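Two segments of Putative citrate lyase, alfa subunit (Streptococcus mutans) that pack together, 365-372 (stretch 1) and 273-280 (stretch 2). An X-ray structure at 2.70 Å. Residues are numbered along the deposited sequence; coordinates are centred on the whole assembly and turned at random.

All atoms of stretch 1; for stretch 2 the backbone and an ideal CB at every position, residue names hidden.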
ATOM      1  N   ASN A 365      -9.503  -6.988 -15.074  1.00 19.17           N
ATOM      2  CA  ASN A 365      -9.600  -6.260 -16.326  1.00 20.20           C
ATOM      3  C   ASN A 365      -8.599  -6.845 -17.326  1.00 19.72           C
ATOM      4  O   ASN A 365      -8.650  -6.563 -18.527  1.00 18.31           O
ATOM      5  CB  ASN A 365      -9.296  -4.794 -16.076  1.00 24.72           C
ATOM      6  CG  ASN A 365     -10.158  -3.882 -16.901  1.00 28.57           C
ATOM      7  OD1 ASN A 365     -10.343  -2.716 -16.550  1.00 32.41           O
ATOM      8  ND2 ASN A 365     -10.698  -4.401 -18.009  1.00 29.03           N
ATOM      9  N   GLN A 366      -7.691  -7.670 -16.814  1.00 17.75           N
ATOM     10  CA  GLN A 366      -6.701  -8.306 -17.651  1.00 16.44           C
ATOM     11  C   GLN A 366      -6.999  -9.786 -17.742  1.00 15.80           C
ATOM     12  O   GLN A 366      -6.193 -10.570 -18.227  1.00 17.24           O
ATOM     13  CB  GLN A 366      -5.312  -8.080 -17.072  1.00 17.27           C
ATOM     14  CG  GLN A 366      -4.980  -6.610 -16.901  1.00 18.64           C
ATOM     15  CD  GLN A 366      -5.086  -5.838 -18.196  1.00 19.01           C
ATOM     16  OE1 GLN A 366      -5.361  -4.637 -18.192  1.00 19.31           O
ATOM     17  NE2 GLN A 366      -4.858  -6.520 -19.313  1.00 18.42           N
ATOM     18  N   LEU A 367      -8.180 -10.164 -17.294  1.00 14.70           N
ATOM     19  CA  LEU A 367      -8.577 -11.552 -17.313  1.00 15.40           C
ATOM     20  C   LEU A 367      -9.177 -11.958 -18.670  1.00 16.40           C
ATOM     21  O   LEU A 367     -10.098 -11.306 -19.160  1.00 18.06           O
ATOM     22  CB  LEU A 367      -9.578 -11.760 -16.185  1.00 14.67           C
ATOM     23  CG  LEU A 367      -9.977 -13.174 -15.796  1.00 16.11           C
ATOM     24  CD1 LEU A 367      -8.751 -14.001 -15.414  1.00 15.14           C
ATOM     25  CD2 LEU A 367     -10.956 -13.084 -14.634  1.00 15.75           C
ATOM     26  N   ASP A 368      -8.663 -13.023 -19.285  1.00 16.29           N
ATOM     27  CA  ASP A 368      -9.200 -13.469 -20.573  1.00 15.99           C
ATOM     28  C   ASP A 368     -10.434 -14.350 -20.421  1.00 15.00           C
ATOM     29  O   ASP A 368     -11.349 -14.292 -21.243  1.00 14.58           O
ATOM     30  CB  ASP A 368      -8.159 -14.247 -21.400  1.00 16.94           C
ATOM     31  CG  ASP A 368      -6.977 -13.398 -21.817  1.00 18.69           C
ATOM     32  OD1 ASP A 368      -7.185 -12.222 -22.217  1.00 20.59           O
ATOM     33  OD2 ASP A 368      -5.837 -13.920 -21.758  1.00 19.01           O
ATOM     34  N   ILE A 369     -10.468 -15.179 -19.387  1.00 13.54           N
ATOM     35  CA  ILE A 369     -11.631 -16.036 -19.217  1.00 13.12           C
ATOM     36  C   ILE A 369     -11.868 -16.418 -17.755  1.00 11.88           C
ATOM     37  O   ILE A 369     -10.933 -16.537 -16.970  1.00 12.79           O
ATOM     38  CB  ILE A 369     -11.495 -17.305 -20.119  1.00 13.87           C
ATOM     39  CG1 ILE A 369     -12.839 -17.994 -20.249  1.00 15.64           C
ATOM     40  CG2 ILE A 369     -10.471 -18.280 -19.535  1.00 12.80           C
ATOM     41  CD1 ILE A 369     -13.166 -18.904 -19.076  1.00 21.78           C
ATOM     42  N   CYS A 370     -13.133 -16.566 -17.391  1.00 10.27           N
ATOM     43  CA  CYS A 370     -13.485 -16.958 -16.046  1.00  9.18           C
ATOM     44  C   CYS A 370     -14.561 -18.048 -16.118  1.00  8.17           C
ATOM     45  O   CYS A 370     -15.402 -18.060 -17.026  1.00  5.24           O
ATOM     46  CB  CYS A 370     -13.986 -15.754 -15.232  1.00 10.43           C
ATOM     47  SG  CYS A 370     -15.587 -15.034 -15.792  1.00 13.75           S
ATOM     48  N   VAL A 371     -14.509 -18.966 -15.155  1.00  8.32           N
ATOM     49  CA  VAL A 371     -15.447 -20.074 -15.063  1.00  8.20           C
ATOM     50  C   VAL A 371     -16.247 -19.882 -13.776  1.00  8.69           C
ATOM     51  O   VAL A 371     -15.708 -19.998 -12.683  1.00  8.78           O
ATOM     52  CB  VAL A 371     -14.680 -21.414 -15.030  1.00  9.25           C
ATOM     53  CG1 VAL A 371     -15.659 -22.582 -15.059  1.00  9.63           C
ATOM     54  CG2 VAL A 371     -13.716 -21.494 -16.219  1.00  7.14           C
ATOM     55  N   LEU A 372     -17.534 -19.588 -13.916  1.00  8.88           N
ATOM     56  CA  LEU A 372     -18.409 -19.349 -12.774  1.00 10.34           C
ATOM     57  C   LEU A 372     -19.523 -20.381 -12.644  1.00 12.11           C
ATOM     58  O   LEU A 372     -19.844 -21.080 -13.606  1.00 12.62           O
ATOM     59  CB  LEU A 372     -19.045 -17.974 -12.918  1.00  9.36           C
ATOM     60  CG  LEU A 372     -18.016 -16.875 -13.136  1.00  8.34           C
ATOM     61  CD1 LEU A 372     -18.691 -15.586 -13.559  1.00  5.14           C
ATOM     62  CD2 LEU A 372     -17.230 -16.699 -11.857  1.00  8.15           C
ATOM     63  N   UNK A 273       0.523 -17.193 -22.955  1.00 13.70           N
ATOM     64  CA  UNK A 273       0.326 -16.035 -22.090  1.00 14.87           C
ATOM     65  C   UNK A 273      -1.098 -15.549 -21.835  1.00 14.39           C
ATOM     66  O   UNK A 273      -1.330 -14.353 -21.691  1.00 14.71           O
ATOM     67  CB  UNK A 273       1.114 -14.866 -22.685  1.00 14.87           C
ATOM     68  N   UNK A 274      -2.052 -16.472 -21.767  1.00 14.77           N
ATOM     69  CA  UNK A 274      -3.453 -16.120 -21.545  1.00 13.93           C
ATOM     70  C   UNK A 274      -3.747 -16.225 -20.053  1.00 12.87           C
ATOM     71  O   UNK A 274      -3.116 -17.011 -19.359  1.00 13.12           O
ATOM     72  CB  UNK A 274      -4.388 -17.022 -22.353  1.00 13.93           C
ATOM     73  N   UNK A 275      -4.698 -15.433 -19.565  1.00 11.52           N
ATOM     74  CA  UNK A 275      -5.046 -15.445 -18.147  1.00  9.75           C
ATOM     75  C   UNK A 275      -6.383 -16.126 -17.919  1.00  8.61           C
ATOM     76  O   UNK A 275      -7.183 -16.256 -18.842  1.00  8.91           O
ATOM     77  CB  UNK A 275      -5.082 -14.020 -17.592  1.00  9.75           C
ATOM     78  N   UNK A 276      -6.632 -16.549 -16.687  1.00  7.08           N
ATOM     79  CA  UNK A 276      -7.885 -17.208 -16.380  1.00  8.39           C
ATOM     80  C   UNK A 276      -8.153 -17.325 -14.884  1.00  9.88           C
ATOM     81  O   UNK A 276      -7.254 -17.189 -14.045  1.00  9.58           O
ATOM     82  CB  UNK A 276      -7.899 -18.600 -17.014  1.00  8.39           C
ATOM     83  N   UNK A 277      -9.410 -17.601 -14.568  1.00 10.61           N
ATOM     84  CA  UNK A 277      -9.833 -17.797 -13.198  1.00 11.96           C
ATOM     85  C   UNK A 277     -10.847 -18.939 -13.205  1.00 11.69           C
ATOM     86  O   UNK A 277     -11.780 -18.941 -14.003  1.00  8.88           O
ATOM     87  CB  UNK A 277     -10.420 -16.517 -12.599  1.00 11.96           C
ATOM     88  N   UNK A 278     -10.632 -19.929 -12.341  1.00 13.98           N
ATOM     89  CA  UNK A 278     -11.541 -21.067 -12.236  1.00 14.78           C
ATOM     90  C   UNK A 278     -12.182 -21.094 -10.869  1.00 13.96           C
ATOM     91  O   UNK A 278     -11.807 -20.339  -9.971  1.00 14.26           O
ATOM     92  CB  UNK A 278     -10.807 -22.382 -12.504  1.00 14.78           C
ATOM     93  N   UNK A 279     -13.147 -21.990 -10.714  1.00 14.89           N
ATOM     94  CA  UNK A 279     -13.866 -22.106  -9.461  1.00 15.03           C
ATOM     95  C   UNK A 279     -13.066 -22.612  -8.282  1.00 15.42           C
ATOM     96  O   UNK A 279     -11.879 -22.928  -8.383  1.00 14.03           O
ATOM     97  CB  UNK A 279     -15.068 -23.031  -9.665  1.00 15.03           C
ATOM     98  N   UNK A 280     -13.738 -22.691  -7.146  1.00 16.81           N
ATOM     99  CA  UNK A 280     -13.110 -23.169  -5.932  1.00 18.19           C
ATOM    100  C   UNK A 280     -13.706 -24.514  -5.514  1.00 18.89           C
ATOM    101  O   UNK A 280     -13.534 -24.945  -4.380  1.00 19.95           O
ATOM    102  CB  UNK A 280     -13.266 -22.139  -4.811  1.00 18.19           C
TER

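Position 273 has no atom of stretch 1 within 5.5 Å of its ideal CB, so the neighbour imposes no shape. The backbone does: phi is 71° and psi 35°, a region that by itself favours glycine, with asparagine a common second choice. The residue is Gly273. A water lies 2.7 Å from Gly273 O and 2.9 Å from Asp368 OD2 and links the two.

At 274 the CA-to-CB bond points sideways, and the ideal CB lies 3.5 Å from Asp368 OD2. A side chain here leaves along the flank of the contact, and many types would fit. The residue is Phe274, with chi1 in p; its ring is carried away from the carboxylate, and its CB remains the side-chain atom nearest to Asp368 OD2.

Position 275 points toward stretch 1, where its ideal CB is 3.7 Å from Gln366 O and 4.1 Å from Asp368 N. An acceptor and a donor so close together call for a short side chain with a hydroxyl, which can serve both; serine fits, and threonine might. Ser275, chi1 p, donates from OG to Gln366 O (2.7 Å) and accepts from Asp368 N at OG (2.8 Å). Its backbone adds a third bond, Ser275 N to Asp368 OD2 at 2.9 Å, nearly straight at 163°.

At 276 the ideal CB is 3.6 Å from Ile369 CG2, on the same face of the sheet as Ile369. An apolar residue is expected, branched or aromatic. Phe276 sets its CB 3.6 Å from Ile369 CG2, while the end of the side chain leads away.

Position 277 turns to the other face, shared with Cys370; its ideal CB is 4.0 Å from Leu367 CD2 and 4.5 Å from Cys370 CB. This apolar lining suits an aliphatic side chain or the methylenes of a longer polar one. Gln277 is the latter: chi1 and chi2 are both t, so the chain extends before its amide, whose OE1 is hydrogen-bonded elsewhere in the structure. Any residue but proline could supply the parallel pairing, Gln277 N to Ile369 O and Val371 N to Gln277 O, both 3.0 Å.

At 278 CB points away, 4.7 Å from Val371 CB, leaving the choice wide. Thr278 brings its CG2 to 4.2 Å from Val371 CG2.

Position 279 has its ideal CB 4.3 Å from Val371 O, and phi of -68° does not demand glycine; Gly279 is found. Position 280 is out of reach and unconstrained by stretch 1; it is Thr280.

Stretch 2 273-280: GFSFQTGT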
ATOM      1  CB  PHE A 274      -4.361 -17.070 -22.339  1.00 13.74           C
ATOM      2  CG  PHE A 274      -4.551 -18.405 -21.687  1.00 14.05           C
ATOM      3  CD1 PHE A 274      -5.647 -18.632 -20.863  1.00 14.16           C
ATOM      4  CD2 PHE A 274      -3.610 -19.419 -21.846  1.00 13.01           C
ATOM      5  CE1 PHE A 274      -5.810 -19.849 -20.199  1.00 13.86           C
ATOM      6  CE2 PHE A 274      -3.760 -20.648 -21.184  1.00 12.82           C
ATOM      7  CZ  PHE A 274      -4.861 -20.863 -20.359  1.00 13.23           C
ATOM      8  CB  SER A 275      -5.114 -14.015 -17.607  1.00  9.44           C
ATOM      9  OG  SER A 275      -6.026 -13.230 -18.359  1.00  6.18           O
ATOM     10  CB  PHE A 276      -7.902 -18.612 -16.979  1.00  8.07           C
ATOM     11  CG  PHE A 276      -6.926 -19.546 -16.333  1.00  8.35           C
ATOM     12  CD1 PHE A 276      -5.581 -19.511 -16.670  1.00  8.76           C
ATOM     13  CD2 PHE A 276      -7.337 -20.410 -15.335  1.00  7.88           C
ATOM     14  CE1 PHE A 276      -4.665 -20.319 -16.012  1.00  9.17           C
ATOM     15  CE2 PHE A 276      -6.421 -21.220 -14.676  1.00  8.99           C
ATOM     16  CZ  PHE A 276      -5.085 -21.174 -15.013  1.00  7.64           C
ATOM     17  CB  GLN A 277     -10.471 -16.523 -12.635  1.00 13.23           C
ATOM     18  CG  GLN A 277     -10.911 -16.667 -11.189  1.00 15.85           C
ATOM     19  CD  GLN A 277     -11.732 -15.501 -10.695  1.00 17.47           C
ATOM     20  OE1 GLN A 277     -11.224 -14.404 -10.462  1.00 20.29           O
ATOM     21  NE2 GLN A 277     -13.022 -15.733 -10.540  1.00 20.04           N
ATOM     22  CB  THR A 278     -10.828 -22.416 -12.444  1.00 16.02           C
ATOM     23  OG1 THR A 278      -9.680 -22.483 -11.593  1.00 17.93           O
ATOM     24  CG2 THR A 278     -10.405 -22.576 -13.894  1.00 17.50           C
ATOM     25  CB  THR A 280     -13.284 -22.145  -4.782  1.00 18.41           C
ATOM     26  OG1 THR A 280     -14.678 -21.887  -4.578  1.00 18.99           O
ATOM     27  CG2 THR A 280     -12.588 -20.844  -5.117  1.00 18.03           C
TER
HETATM   28  O   HOH W   1      -3.333 -12.591 -21.084  1.00  1.00           O
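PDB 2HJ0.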